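Putative hyaluronoglucosaminidase (Clostridium perfringens, PDB 6PWI) probably acts as a family 84 hexosaminidase that cleaves N-acetylhexosamines from glycans, with this chain holding its N-terminal domain, catalytic barrel and a following helical region. Local coordinates at residues A56-E61 and I81-S86; L296-E301 and I328-V333; I561-S566 and L584-Y589. All coordinates share one frame; numbering follows the deposited sequence.

Interaction 1: residues A56-E61 and I81-S86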
ATOM      1  N   ALA A  56     -12.916   2.520 -32.333  1.00 47.71           N
ATOM      2  CA  ALA A  56     -12.762   3.839 -31.742  1.00 43.89           C
ATOM      3  C   ALA A  56     -11.621   4.611 -32.402  1.00 41.07           C
ATOM      4  O   ALA A  56     -10.666   4.030 -32.917  1.00 39.04           O
ATOM      5  CB  ALA A  56     -12.556   3.720 -30.251  1.00 43.50           C
ATOM      6  N   ASN A  57     -11.761   5.940 -32.375  1.00 39.63           N
ATOM      7  CA  ASN A  57     -10.725   6.870 -32.784  1.00 37.76           C
ATOM      8  C   ASN A  57     -10.004   7.356 -31.529  1.00 37.17           C
ATOM      9  O   ASN A  57     -10.646   7.756 -30.559  1.00 35.66           O
ATOM     10  CB  ASN A  57     -11.302   8.043 -33.586  1.00 37.53           C
ATOM     11  CG  ASN A  57     -10.275   9.108 -33.923  1.00 37.28           C
ATOM     12  OD1 ASN A  57      -9.278   8.831 -34.587  1.00 36.79           O
ATOM     13  ND2 ASN A  57     -10.512  10.331 -33.473  1.00 36.38           N
ATOM     14  N   VAL A  58      -8.665   7.329 -31.589  1.00 34.96           N
ATOM     15  CA  VAL A  58      -7.800   7.680 -30.478  1.00 32.07           C
ATOM     16  C   VAL A  58      -6.912   8.851 -30.898  1.00 32.67           C
ATOM     17  O   VAL A  58      -6.210   8.777 -31.907  1.00 33.03           O
ATOM     18  CB  VAL A  58      -6.946   6.468 -30.072  1.00 30.62           C
ATOM     19  CG1 VAL A  58      -5.909   6.845 -29.031  1.00 30.93           C
ATOM     20  CG2 VAL A  58      -7.805   5.317 -29.588  1.00 30.45           C
ATOM     21  N   VAL A  59      -6.924   9.914 -30.086  1.00 30.59           N
ATOM     22  CA  VAL A  59      -6.117  11.096 -30.330  1.00 28.98           C
ATOM     23  C   VAL A  59      -5.218  11.332 -29.120  1.00 28.41           C
ATOM     24  O   VAL A  59      -5.711  11.636 -28.039  1.00 29.65           O
ATOM     25  CB  VAL A  59      -7.011  12.323 -30.597  1.00 28.18           C
ATOM     26  CG1 VAL A  59      -6.197  13.584 -30.850  1.00 25.93           C
ATOM     27  CG2 VAL A  59      -8.001  12.068 -31.724  1.00 27.49           C
ATOM     28  N   PHE A  60      -3.904  11.191 -29.312  1.00 27.70           N
ATOM     29  CA  PHE A  60      -2.943  11.546 -28.282  1.00 27.15           C
ATOM     30  C   PHE A  60      -2.238  12.842 -28.669  1.00 27.05           C
ATOM     31  O   PHE A  60      -1.735  12.972 -29.779  1.00 27.22           O
ATOM     32  CB  PHE A  60      -1.835  10.498 -28.161  1.00 27.50           C
ATOM     33  CG  PHE A  60      -2.265   9.085 -27.857  1.00 27.76           C
ATOM     34  CD1 PHE A  60      -2.863   8.764 -26.647  1.00 27.49           C
ATOM     35  CD2 PHE A  60      -2.013   8.064 -28.762  1.00 27.52           C
ATOM     36  CE1 PHE A  60      -3.237   7.458 -26.368  1.00 27.42           C
ATOM     37  CE2 PHE A  60      -2.375   6.756 -28.476  1.00 27.56           C
ATOM     38  CZ  PHE A  60      -2.989   6.458 -27.282  1.00 27.81           C
ATOM     39  N   GLU A  61      -2.169  13.784 -27.729  1.00 26.51           N
ATOM     40  CA  GLU A  61      -1.326  14.951 -27.898  1.00 26.46           C
ATOM     41  C   GLU A  61       0.134  14.514 -27.862  1.00 27.09           C
ATOM     42  O   GLU A  61       0.443  13.409 -27.432  1.00 28.30           O
ATOM     43  CB  GLU A  61      -1.590  15.957 -26.783  1.00 26.56           C
ATOM     44  CG  GLU A  61      -2.904  16.688 -26.941  1.00 27.61           C
ATOM     45  CD  GLU A  61      -2.997  17.908 -26.045  1.00 28.99           C
ATOM     46  OE1 GLU A  61      -2.060  18.121 -25.248  1.00 28.55           O
ATOM     47  OE2 GLU A  61      -4.001  18.643 -26.150  1.00 30.73           O
ATOM     48  N   ILE A  81     -12.358  -3.197 -27.703  1.00 45.80           N
ATOM     49  CA  ILE A  81     -12.480  -2.085 -28.632  1.00 43.68           C
ATOM     50  C   ILE A  81     -11.190  -1.970 -29.441  1.00 44.86           C
ATOM     51  O   ILE A  81     -10.126  -1.705 -28.881  1.00 44.53           O
ATOM     52  CB  ILE A  81     -12.773  -0.774 -27.878  1.00 42.45           C
ATOM     53  CG1 ILE A  81     -14.080  -0.846 -27.084  1.00 41.45           C
ATOM     54  CG2 ILE A  81     -12.750   0.411 -28.831  1.00 41.19           C
ATOM     55  CD1 ILE A  81     -14.363   0.393 -26.268  1.00 41.91           C
ATOM     56  N   ASN A  82     -11.303  -2.175 -30.761  1.00 45.74           N
ATOM     57  CA  ASN A  82     -10.226  -1.885 -31.695  1.00 46.00           C
ATOM     58  C   ASN A  82     -10.159  -0.376 -31.899  1.00 45.16           C
ATOM     59  O   ASN A  82     -11.147   0.324 -31.696  1.00 43.10           O
ATOM     60  CB  ASN A  82     -10.429  -2.576 -33.045  1.00 47.39           C
ATOM     61  CG  ASN A  82     -10.389  -4.085 -32.957  1.00 47.90           C
ATOM     62  OD1 ASN A  82      -9.320  -4.677 -32.811  1.00 47.64           O
ATOM     63  ND2 ASN A  82     -11.551  -4.711 -33.061  1.00 46.82           N
ATOM     64  N   HIS A  83      -8.986   0.111 -32.309  1.00 47.41           N
ATOM     65  CA  HIS A  83      -8.769   1.541 -32.441  1.00 48.52           C
ATOM     66  C   HIS A  83      -7.981   1.847 -33.709  1.00 47.39           C
ATOM     67  O   HIS A  83      -7.238   1.007 -34.212  1.00 44.19           O
ATOM     68  CB  HIS A  83      -8.006   2.075 -31.223  1.00 48.40           C
ATOM     69  CG  HIS A  83      -6.612   1.552 -31.144  1.00 50.00           C
ATOM     70  ND1 HIS A  83      -5.524   2.272 -31.611  1.00 50.98           N
ATOM     71  CD2 HIS A  83      -6.130   0.372 -30.694  1.00 49.94           C
ATOM     72  CE1 HIS A  83      -4.426   1.565 -31.436  1.00 53.28           C
ATOM     73  NE2 HIS A  83      -4.773   0.392 -30.870  1.00 53.11           N
ATOM     74  N   GLU A  84      -8.164   3.071 -34.204  1.00 50.73           N
ATOM     75  CA  GLU A  84      -7.217   3.684 -35.116  1.00 52.76           C
ATOM     76  C   GLU A  84      -6.840   5.047 -34.545  1.00 50.73           C
ATOM     77  O   GLU A  84      -7.662   5.694 -33.897  1.00 51.71           O
ATOM     78  CB  GLU A  84      -7.781   3.716 -36.536  1.00 57.57           C
ATOM     79  CG  GLU A  84      -7.744   2.349 -37.197  1.00 68.29           C
ATOM     80  CD  GLU A  84      -7.980   2.330 -38.697  1.00 79.05           C
ATOM     81  OE1 GLU A  84      -8.780   3.161 -39.181  1.00 82.32           O
ATOM     82  OE2 GLU A  84      -7.360   1.483 -39.378  1.00 85.25           O
ATOM     83  N   GLU A  85      -5.579   5.445 -34.750  1.00 47.37           N
ATOM     84  CA  GLU A  85      -5.076   6.708 -34.237  1.00 46.24           C
ATOM     85  C   GLU A  85      -5.232   7.784 -35.309  1.00 44.65           C
ATOM     86  O   GLU A  85      -4.984   7.525 -36.483  1.00 46.30           O
ATOM     87  CB  GLU A  85      -3.627   6.556 -33.768  1.00 44.91           C
ATOM     88  CG  GLU A  85      -3.167   7.683 -32.855  1.00 47.28           C
ATOM     89  CD  GLU A  85      -1.743   7.556 -32.340  1.00 49.00           C
ATOM     90  OE1 GLU A  85      -1.251   6.413 -32.252  1.00 49.56           O
ATOM     91  OE2 GLU A  85      -1.126   8.600 -32.030  1.00 48.30           O
ATOM     92  N   SER A  86      -5.658   8.983 -34.892  1.00 42.17           N
ATOM     93  CA  SER A  86      -5.813  10.120 -35.788  1.00 40.94           C
ATOM     94  C   SER A  86      -5.539  11.421 -35.033  1.00 41.51           C
ATOM     95  O   SER A  86      -5.116  11.388 -33.882  1.00 40.74           O
ATOM     96  CB  SER A  86      -7.179  10.125 -36.427  1.00 37.40           C
ATOM     97  OG  SER A  86      -8.061  10.991 -35.725  1.00 35.66           O
TER
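Phe60 and Glu85 meet at the edge of the phenyl ring. The carboxylate of Glu85 lies at the CD2 and CE2 side, with its OE2 3.4 Å from Phe60 CD2. The two planes are nearly perpendicular, 85° apart. One face of the ring carries Val58 CG1, which sits above the rim, not the centre. Glu85 reaches the ring because its CG is anti to the backbone N (chi1 -163°) and the chain beyond is extended. The His83 imidazole turns away, and it is its CB that meets Val58 CG2, at 3.6 Å. Ala56 CB packs on Ile81 CG2, also at 3.6 Å.

The backbones pair in parallel, Ala56 with His83 and Val58 with Glu85. Ala56 N donates to Asn82 O, and Val58 N to Glu84 O at 3.0 Å. In return Glu84 N and Ser86 N donate to Ala56 O and Val58 O. Beyond the backbone, Ser86 OG donates to Asn57 OD1 at 2.7 Å, with the donor slightly tilted from the amide plane. The Asn57 amide is held at its other end by Asn95 OD1.

This is a beta-alpha-beta crossover. Helix 66-78 links the two strands and covers the face of Val58 and Phe60 through Leu72. Strand 94-100 pairs with the other side of strand 55-60.

Interaction 2: residues L296-E301 and I328-V333; sequences LADDAE and IFVPKV
Ala297 N donates to Val330 O, the one hydrogen bond between the two segments. It is 2.8 Å long, lies in the carbonyl plane, and has an N-H...O angle of 145°. It belongs to the parallel bridge of Leu296 with Val330. Past this bridge the segment 296-301 leaves the sheet in a type I turn from Ala297 to Ala300, closed by Ala300 N on Ala297 O at 3.0 Å.

Apolar contacts flank the bond. Leu296 CD2 meets Val330 CG2 at 3.3 Å, and the two side chains cross obliquely. Ala297 CB approaches the far end of the Phe329 ring, 3.7 Å from CZ. The same ring packs on Gln307 and Met311 of helix 304-321.

The setting is the (beta/alpha)8 barrel of the catalytic domain. Strands 293-296 and 328-330 are its fourth and fifth, and the contact lies where their C-terminal ends run into loops. In barrels of this kind the active site opens at that end. The turn carries Asp299, predicted to be the proton donor. Its OD1 is hydrogen-bonded to His256 ND1, and its CB is directed away from 328-333.

The remaining contacts are van der Waals ones, mostly of Lys332 methylenes with backbone oxygens. Asp298 and Lys332 come close at the backbone, their CA atoms 3.9 Å apart. The aliphatic part of Lys332 lies along the carbonyls of the turn. Its CB is 3.4 Å from Ala297 O, and its CE is 3.7 Å from Ala300 O. Val330 CG1, anti to its own backbone N (chi1 173°), makes a long contact of 4.1 Å with Asp298 OD1.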
ATOM      1  N   LEU A 296      19.792   7.443   2.497  1.00 24.09           N
ATOM      2  CA  LEU A 296      19.344   6.992   3.805  1.00 24.57           C
ATOM      3  C   LEU A 296      20.445   7.209   4.837  1.00 25.64           C
ATOM      4  O   LEU A 296      21.552   6.700   4.681  1.00 26.26           O
ATOM      5  CB  LEU A 296      18.942   5.518   3.716  1.00 23.93           C
ATOM      6  CG  LEU A 296      17.972   5.163   2.591  1.00 25.04           C
ATOM      7  CD1 LEU A 296      17.534   3.710   2.693  1.00 26.02           C
ATOM      8  CD2 LEU A 296      16.760   6.079   2.595  1.00 24.80           C
ATOM      9  N   ALA A 297      20.107   7.935   5.908  1.00 26.99           N
ATOM     10  CA  ALA A 297      21.076   8.340   6.913  1.00 28.75           C
ATOM     11  C   ALA A 297      20.677   7.842   8.303  1.00 30.69           C
ATOM     12  O   ALA A 297      21.235   8.289   9.302  1.00 32.56           O
ATOM     13  CB  ALA A 297      21.238   9.842   6.892  1.00 27.23           C
ATOM     14  N   ASP A 298      19.720   6.910   8.364  1.00 33.43           N
ATOM     15  CA  ASP A 298      19.242   6.377   9.632  1.00 36.00           C
ATOM     16  C   ASP A 298      20.389   5.727  10.401  1.00 36.97           C
ATOM     17  O   ASP A 298      20.325   5.606  11.619  1.00 38.01           O
ATOM     18  CB  ASP A 298      18.087   5.393   9.432  1.00 38.10           C
ATOM     19  CG  ASP A 298      18.357   4.365   8.349  1.00 40.80           C
ATOM     20  OD1 ASP A 298      18.422   4.761   7.171  1.00 40.55           O
ATOM     21  OD2 ASP A 298      18.514   3.174   8.692  1.00 46.40           O
ATOM     22  N   ASP A 299      21.440   5.326   9.683  1.00 38.55           N
ATOM     23  CA  ASP A 299      22.570   4.642  10.293  1.00 41.63           C
ATOM     24  C   ASP A 299      23.864   5.428  10.064  1.00 44.69           C
ATOM     25  O   ASP A 299      24.941   4.837  10.000  1.00 45.27           O
ATOM     26  CB  ASP A 299      22.660   3.196   9.791  1.00 39.62           C
ATOM     27  CG  ASP A 299      22.591   3.036   8.276  1.00 40.84           C
ATOM     28  OD1 ASP A 299      22.615   4.066   7.552  1.00 38.51           O
ATOM     29  OD2 ASP A 299      22.518   1.869   7.825  1.00 40.84           O
ATOM     30  N   ALA A 300      23.753   6.762   9.970  1.00 45.99           N
ATOM     31  CA  ALA A 300      24.863   7.616   9.573  1.00 47.05           C
ATOM     32  C   ALA A 300      25.810   7.852  10.748  1.00 49.97           C
ATOM     33  O   ALA A 300      25.373   7.879  11.899  1.00 49.74           O
ATOM     34  CB  ALA A 300      24.338   8.915   9.019  1.00 44.41           C
ATOM     35  N   GLU A 301      27.100   8.065  10.438  1.00 55.41           N
ATOM     36  CA  GLU A 301      28.144   8.103  11.453  1.00 59.45           C
ATOM     37  C   GLU A 301      28.625   9.530  11.727  1.00 60.31           C
ATOM     38  O   GLU A 301      28.665   9.943  12.883  1.00 65.66           O
ATOM     39  CB  GLU A 301      29.296   7.152  11.115  1.00 62.60           C
ATOM     40  CG  GLU A 301      28.949   5.676  11.262  1.00 70.24           C
ATOM     41  CD  GLU A 301      28.493   5.196  12.634  1.00 75.45           C
ATOM     42  OE1 GLU A 301      29.100   5.611  13.647  1.00 77.85           O
ATOM     43  OE2 GLU A 301      27.527   4.403  12.688  1.00 76.50           O
ATOM     44  N   ILE A 328      14.741  11.928  -2.016  1.00 29.01           N
ATOM     45  CA  ILE A 328      14.160  11.565  -0.740  1.00 28.32           C
ATOM     46  C   ILE A 328      15.324  11.390   0.229  1.00 27.44           C
ATOM     47  O   ILE A 328      16.355  10.844  -0.151  1.00 29.73           O
ATOM     48  CB  ILE A 328      13.341  10.279  -0.946  1.00 29.56           C
ATOM     49  CG1 ILE A 328      11.993  10.612  -1.591  1.00 30.82           C
ATOM     50  CG2 ILE A 328      13.176   9.498   0.345  1.00 30.87           C
ATOM     51  CD1 ILE A 328      11.557   9.635  -2.653  1.00 32.67           C
ATOM     52  N   PHE A 329      15.175  11.892   1.459  1.00 25.53           N
ATOM     53  CA  PHE A 329      16.221  11.778   2.466  1.00 23.43           C
ATOM     54  C   PHE A 329      15.623  11.245   3.767  1.00 22.24           C
ATOM     55  O   PHE A 329      14.627  11.763   4.259  1.00 22.05           O
ATOM     56  CB  PHE A 329      16.933  13.124   2.647  1.00 23.23           C
ATOM     57  CG  PHE A 329      18.073  13.131   3.637  1.00 23.42           C
ATOM     58  CD1 PHE A 329      19.373  12.857   3.232  1.00 23.36           C
ATOM     59  CD2 PHE A 329      17.853  13.421   4.977  1.00 22.86           C
ATOM     60  CE1 PHE A 329      20.420  12.850   4.143  1.00 23.23           C
ATOM     61  CE2 PHE A 329      18.901  13.411   5.887  1.00 22.89           C
ATOM     62  CZ  PHE A 329      20.183  13.125   5.471  1.00 22.99           C
ATOM     63  N   VAL A 330      16.239  10.198   4.322  1.00 21.46           N
ATOM     64  CA  VAL A 330      15.788   9.631   5.581  1.00 21.10           C
ATOM     65  C   VAL A 330      16.793  10.045   6.650  1.00 21.84           C
ATOM     66  O   VAL A 330      17.950   9.648   6.592  1.00 23.26           O
ATOM     67  CB  VAL A 330      15.645   8.098   5.502  1.00 19.76           C
ATOM     68  CG1 VAL A 330      15.337   7.486   6.859  1.00 19.84           C
ATOM     69  CG2 VAL A 330      14.598   7.683   4.494  1.00 19.46           C
ATOM     70  N   PRO A 331      16.403  10.864   7.650  1.00 22.14           N
ATOM     71  CA  PRO A 331      17.378  11.448   8.573  1.00 22.45           C
ATOM     72  C   PRO A 331      17.784  10.441   9.647  1.00 24.05           C
ATOM     73  O   PRO A 331      17.120   9.415   9.813  1.00 23.50           O
ATOM     74  CB  PRO A 331      16.593  12.635   9.152  1.00 22.35           C
ATOM     75  CG  PRO A 331      15.152  12.156   9.161  1.00 21.68           C
ATOM     76  CD  PRO A 331      15.016  11.256   7.948  1.00 21.51           C
ATOM     77  N   LYS A 332      18.887  10.732  10.354  1.00 25.00           N
ATOM     78  CA  LYS A 332      19.339   9.883  11.444  1.00 26.32           C
ATOM     79  C   LYS A 332      18.329   9.940  12.587  1.00 25.11           C
ATOM     80  O   LYS A 332      18.050   8.929  13.226  1.00 25.65           O
ATOM     81  CB  LYS A 332      20.717  10.304  11.953  1.00 29.63           C
ATOM     82  CG  LYS A 332      21.263   9.417  13.062  1.00 35.02           C
ATOM     83  CD  LYS A 332      22.449  10.009  13.781  1.00 41.55           C
ATOM     84  CE  LYS A 332      23.165   8.987  14.639  1.00 46.87           C
ATOM     85  NZ  LYS A 332      24.061   9.643  15.622  1.00 51.89           N
ATOM     86  N   VAL A 333      17.802  11.140  12.829  1.00 23.23           N
ATOM     87  CA  VAL A 333      16.752  11.390  13.800  1.00 22.11           C
ATOM     88  C   VAL A 333      15.433  11.441  13.036  1.00 22.14           C
ATOM     89  O   VAL A 333      15.150  12.442  12.375  1.00 23.31           O
ATOM     90  CB  VAL A 333      17.032  12.723  14.527  1.00 21.70           C
ATOM     91  CG1 VAL A 333      15.848  13.207  15.351  1.00 20.74           C
ATOM     92  CG2 VAL A 333      18.303  12.660  15.364  1.00 20.87           C
TER

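Interaction 3: residues I561-S566 and L584-Y589; sequences IAYINS and LGEEEY
Ala562 and Gly585 mark the close approach of two helices, with CA atoms 4.9 Å apart. Segments 561-566 and 584-589 run antiparallel at 163°, and their axes come within 8.4 Å. They belong to helices 540-572 and 575-591, which follow each other through a short turn and form an antiparallel helical hairpin. At this pair the helices meet through a methyl and a glycine. Ala562 directs its CB at the other helix and lands 3.5 Å from Gly585 N. Gly585 has no side chain, so its own backbone forms the surface that is met.

Tyr563 carries much of the side-chain contact. Its CG is anti to the carbonyl carbon, beside the backbone N (chi1 -84°), which brings the ring across to the second helix. One face then rests on Gly585 CA, a CH-pi contact of 3.9 Å to the ring centroid and 18° off the normal. The CA sits toward the rim of the ring. Leu584 flanks the Ala562 methyl, with its CG 3.9 Å from Ala562 CB.

Helix 613-623 packs on the same tyrosine through Leu620 and Ser621. Within the hairpin, the Tyr563 ring meets that of Tyr582 edge-to-face, and Ser559 OG donates a hydrogen bond to Gly585 O one turn before Tyr563. At the far end of the tyrosine, the Glu586 side chain crosses it at about a right angle. Tyr563 OH lies 3.2 Å from Glu586 CG, and its approach to Glu586 N is at too poor an angle for a hydrogen bond.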
ATOM      1  N   ILE A 561     -15.510 -24.645  17.717  1.00 23.33           N
ATOM      2  CA  ILE A 561     -16.734 -25.381  17.445  1.00 23.39           C
ATOM      3  C   ILE A 561     -16.835 -26.584  18.387  1.00 23.93           C
ATOM      4  O   ILE A 561     -17.909 -26.866  18.924  1.00 22.88           O
ATOM      5  CB  ILE A 561     -16.835 -25.761  15.953  1.00 22.90           C
ATOM      6  CG1 ILE A 561     -17.016 -24.511  15.083  1.00 23.01           C
ATOM      7  CG2 ILE A 561     -17.950 -26.773  15.714  1.00 21.34           C
ATOM      8  CD1 ILE A 561     -16.900 -24.769  13.594  1.00 22.92           C
ATOM      9  N   ALA A 562     -15.712 -27.279  18.594  1.00 23.77           N
ATOM     10  CA  ALA A 562     -15.698 -28.429  19.483  1.00 24.66           C
ATOM     11  C   ALA A 562     -16.055 -27.994  20.905  1.00 25.65           C
ATOM     12  O   ALA A 562     -16.877 -28.642  21.557  1.00 26.93           O
ATOM     13  CB  ALA A 562     -14.370 -29.143  19.425  1.00 24.52           C
ATOM     14  N   TYR A 563     -15.462 -26.881  21.365  1.00 24.53           N
ATOM     15  CA  TYR A 563     -15.692 -26.416  22.724  1.00 25.11           C
ATOM     16  C   TYR A 563     -17.145 -25.980  22.903  1.00 26.68           C
ATOM     17  O   TYR A 563     -17.801 -26.415  23.843  1.00 28.75           O
ATOM     18  CB  TYR A 563     -14.691 -25.336  23.133  1.00 24.21           C
ATOM     19  CG  TYR A 563     -13.377 -25.871  23.637  1.00 24.37           C
ATOM     20  CD1 TYR A 563     -13.318 -26.760  24.702  1.00 24.40           C
ATOM     21  CD2 TYR A 563     -12.183 -25.472  23.058  1.00 24.25           C
ATOM     22  CE1 TYR A 563     -12.107 -27.245  25.174  1.00 24.21           C
ATOM     23  CE2 TYR A 563     -10.966 -25.949  23.518  1.00 24.60           C
ATOM     24  CZ  TYR A 563     -10.927 -26.837  24.577  1.00 24.89           C
ATOM     25  OH  TYR A 563      -9.722 -27.301  25.016  1.00 26.82           O
ATOM     26  N   ILE A 564     -17.645 -25.142  21.988  1.00 26.48           N
ATOM     27  CA  ILE A 564     -19.051 -24.776  21.989  1.00 26.38           C
ATOM     28  C   ILE A 564     -19.910 -26.039  21.994  1.00 27.14           C
ATOM     29  O   ILE A 564     -20.916 -26.099  22.696  1.00 29.17           O
ATOM     30  CB  ILE A 564     -19.405 -23.844  20.817  1.00 26.25           C
ATOM     31  CG1 ILE A 564     -18.657 -22.512  20.917  1.00 26.69           C
ATOM     32  CG2 ILE A 564     -20.913 -23.637  20.749  1.00 25.43           C
ATOM     33  CD1 ILE A 564     -18.567 -21.755  19.608  1.00 27.14           C
ATOM     34  N   ASN A 565     -19.513 -27.051  21.219  1.00 26.83           N
ATOM     35  CA  ASN A 565     -20.307 -28.267  21.164  1.00 26.21           C
ATOM     36  C   ASN A 565     -20.309 -28.941  22.532  1.00 25.26           C
ATOM     37  O   ASN A 565     -21.334 -29.459  22.958  1.00 24.87           O
ATOM     38  CB  ASN A 565     -19.903 -29.202  20.021  1.00 26.56           C
ATOM     39  CG  ASN A 565     -20.501 -28.797  18.687  1.00 27.24           C
ATOM     40  OD1 ASN A 565     -21.527 -28.121  18.628  1.00 27.31           O
ATOM     41  ND2 ASN A 565     -19.869 -29.215  17.603  1.00 28.77           N
ATOM     42  N   SER A 566     -19.169 -28.877  23.227  1.00 24.55           N
ATOM     43  CA  SER A 566     -19.004 -29.477  24.540  1.00 23.14           C
ATOM     44  C   SER A 566     -19.921 -28.794  25.551  1.00 23.70           C
ATOM     45  O   SER A 566     -20.594 -29.465  26.328  1.00 25.30           O
ATOM     46  CB  SER A 566     -17.565 -29.406  24.959  1.00 22.25           C
ATOM     47  OG  SER A 566     -17.396 -29.873  26.283  1.00 22.01           O
ATOM     48  N   LEU A 584     -11.638 -33.095  21.696  1.00 27.22           N
ATOM     49  CA  LEU A 584     -11.459 -32.630  20.330  1.00 27.86           C
ATOM     50  C   LEU A 584     -10.998 -31.169  20.346  1.00 29.79           C
ATOM     51  O   LEU A 584     -10.088 -30.797  19.608  1.00 31.42           O
ATOM     52  CB  LEU A 584     -12.748 -32.834  19.523  1.00 27.28           C
ATOM     53  CG  LEU A 584     -12.691 -32.423  18.047  1.00 28.67           C
ATOM     54  CD1 LEU A 584     -11.502 -33.042  17.321  1.00 27.46           C
ATOM     55  CD2 LEU A 584     -13.989 -32.759  17.322  1.00 28.72           C
ATOM     56  N   GLY A 585     -11.590 -30.365  21.238  1.00 30.43           N
ATOM     57  CA  GLY A 585     -11.243 -28.962  21.395  1.00 30.20           C
ATOM     58  C   GLY A 585      -9.773 -28.759  21.742  1.00 31.12           C
ATOM     59  O   GLY A 585      -9.129 -27.871  21.194  1.00 31.24           O
ATOM     60  N   GLU A 586      -9.253 -29.591  22.653  1.00 32.44           N
ATOM     61  CA  GLU A 586      -7.869 -29.506  23.093  1.00 33.09           C
ATOM     62  C   GLU A 586      -6.914 -29.861  21.954  1.00 32.87           C
ATOM     63  O   GLU A 586      -5.847 -29.263  21.842  1.00 33.74           O
ATOM     64  CB  GLU A 586      -7.607 -30.493  24.228  1.00 34.14           C
ATOM     65  CG  GLU A 586      -8.088 -30.044  25.592  1.00 35.82           C
ATOM     66  CD  GLU A 586      -7.976 -31.178  26.599  1.00 36.89           C
ATOM     67  OE1 GLU A 586      -8.760 -32.139  26.487  1.00 36.73           O
ATOM     68  OE2 GLU A 586      -7.078 -31.124  27.464  1.00 37.74           O
ATOM     69  N   GLU A 587      -7.289 -30.858  21.139  1.00 34.27           N
ATOM     70  CA  GLU A 587      -6.425 -31.379  20.091  1.00 35.60           C
ATOM     71  C   GLU A 587      -6.313 -30.357  18.965  1.00 33.21           C
ATOM     72  O   GLU A 587      -5.239 -30.184  18.394  1.00 30.84           O
ATOM     73  CB  GLU A 587      -6.917 -32.728  19.556  1.00 39.05           C
ATOM     74  CG  GLU A 587      -6.748 -33.876  20.540  1.00 45.06           C
ATOM     75  CD  GLU A 587      -7.494 -35.168  20.216  1.00 50.17           C
ATOM     76  OE1 GLU A 587      -8.342 -35.163  19.287  1.00 50.80           O
ATOM     77  OE2 GLU A 587      -7.226 -36.186  20.897  1.00 50.84           O
ATOM     78  N   GLU A 588      -7.427 -29.672  18.678  1.00 32.57           N
ATOM     79  CA  GLU A 588      -7.465 -28.678  17.617  1.00 32.53           C
ATOM     80  C   GLU A 588      -6.651 -27.447  18.010  1.00 31.31           C
ATOM     81  O   GLU A 588      -5.933 -26.898  17.180  1.00 31.72           O
ATOM     82  CB  GLU A 588      -8.900 -28.334  17.225  1.00 33.49           C
ATOM     83  CG  GLU A 588      -9.665 -29.508  16.646  1.00 37.98           C
ATOM     84  CD  GLU A 588      -9.239 -30.009  15.273  1.00 44.09           C
ATOM     85  OE1 GLU A 588      -8.137 -29.629  14.794  1.00 45.22           O
ATOM     86  OE2 GLU A 588     -10.019 -30.786  14.676  1.00 48.12           O
ATOM     87  N   TYR A 589      -6.748 -27.027  19.277  1.00 29.46           N
ATOM     88  CA  TYR A 589      -5.948 -25.897  19.715  1.00 28.65           C
ATOM     89  C   TYR A 589      -4.468 -26.224  19.546  1.00 29.48           C
ATOM     90  O   TYR A 589      -3.712 -25.391  19.041  1.00 32.17           O
ATOM     91  CB  TYR A 589      -6.282 -25.415  21.130  1.00 27.56           C
ATOM     92  CG  TYR A 589      -5.418 -24.259  21.574  1.00 27.50           C
ATOM     93  CD1 TYR A 589      -5.505 -23.029  20.940  1.00 27.93           C
ATOM     94  CD2 TYR A 589      -4.474 -24.399  22.581  1.00 28.02           C
ATOM     95  CE1 TYR A 589      -4.701 -21.962  21.309  1.00 28.64           C
ATOM     96  CE2 TYR A 589      -3.659 -23.343  22.963  1.00 28.69           C
ATOM     97  CZ  TYR A 589      -3.775 -22.118  22.324  1.00 29.51           C
ATOM     98  OH  TYR A 589      -2.999 -21.052  22.684  1.00 29.69           O
TER

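How the interactions relate
The three contacts come in series along the chain, each closing before the next opens. They share no sheet or helix. Interaction 1 pairs parallel strands in the mixed sheet of the N-terminal domain. Interaction 2 joins neighbouring strand ends of the closed barrel and includes the predicted proton donor. Interaction 3 joins two helices of the later helical bundle. The centres of interactions 1 and 2 lie about 48 Å apart. Those of interactions 2 and 3 are about 51 Å apart, and those of interactions 1 and 3 about 63 Å. Interactions 1 and 3 fall on opposite sides of the chain's centre. Each contact therefore belongs to a separate part of the protein, and only interaction 2 holds a residue of the predicted active site.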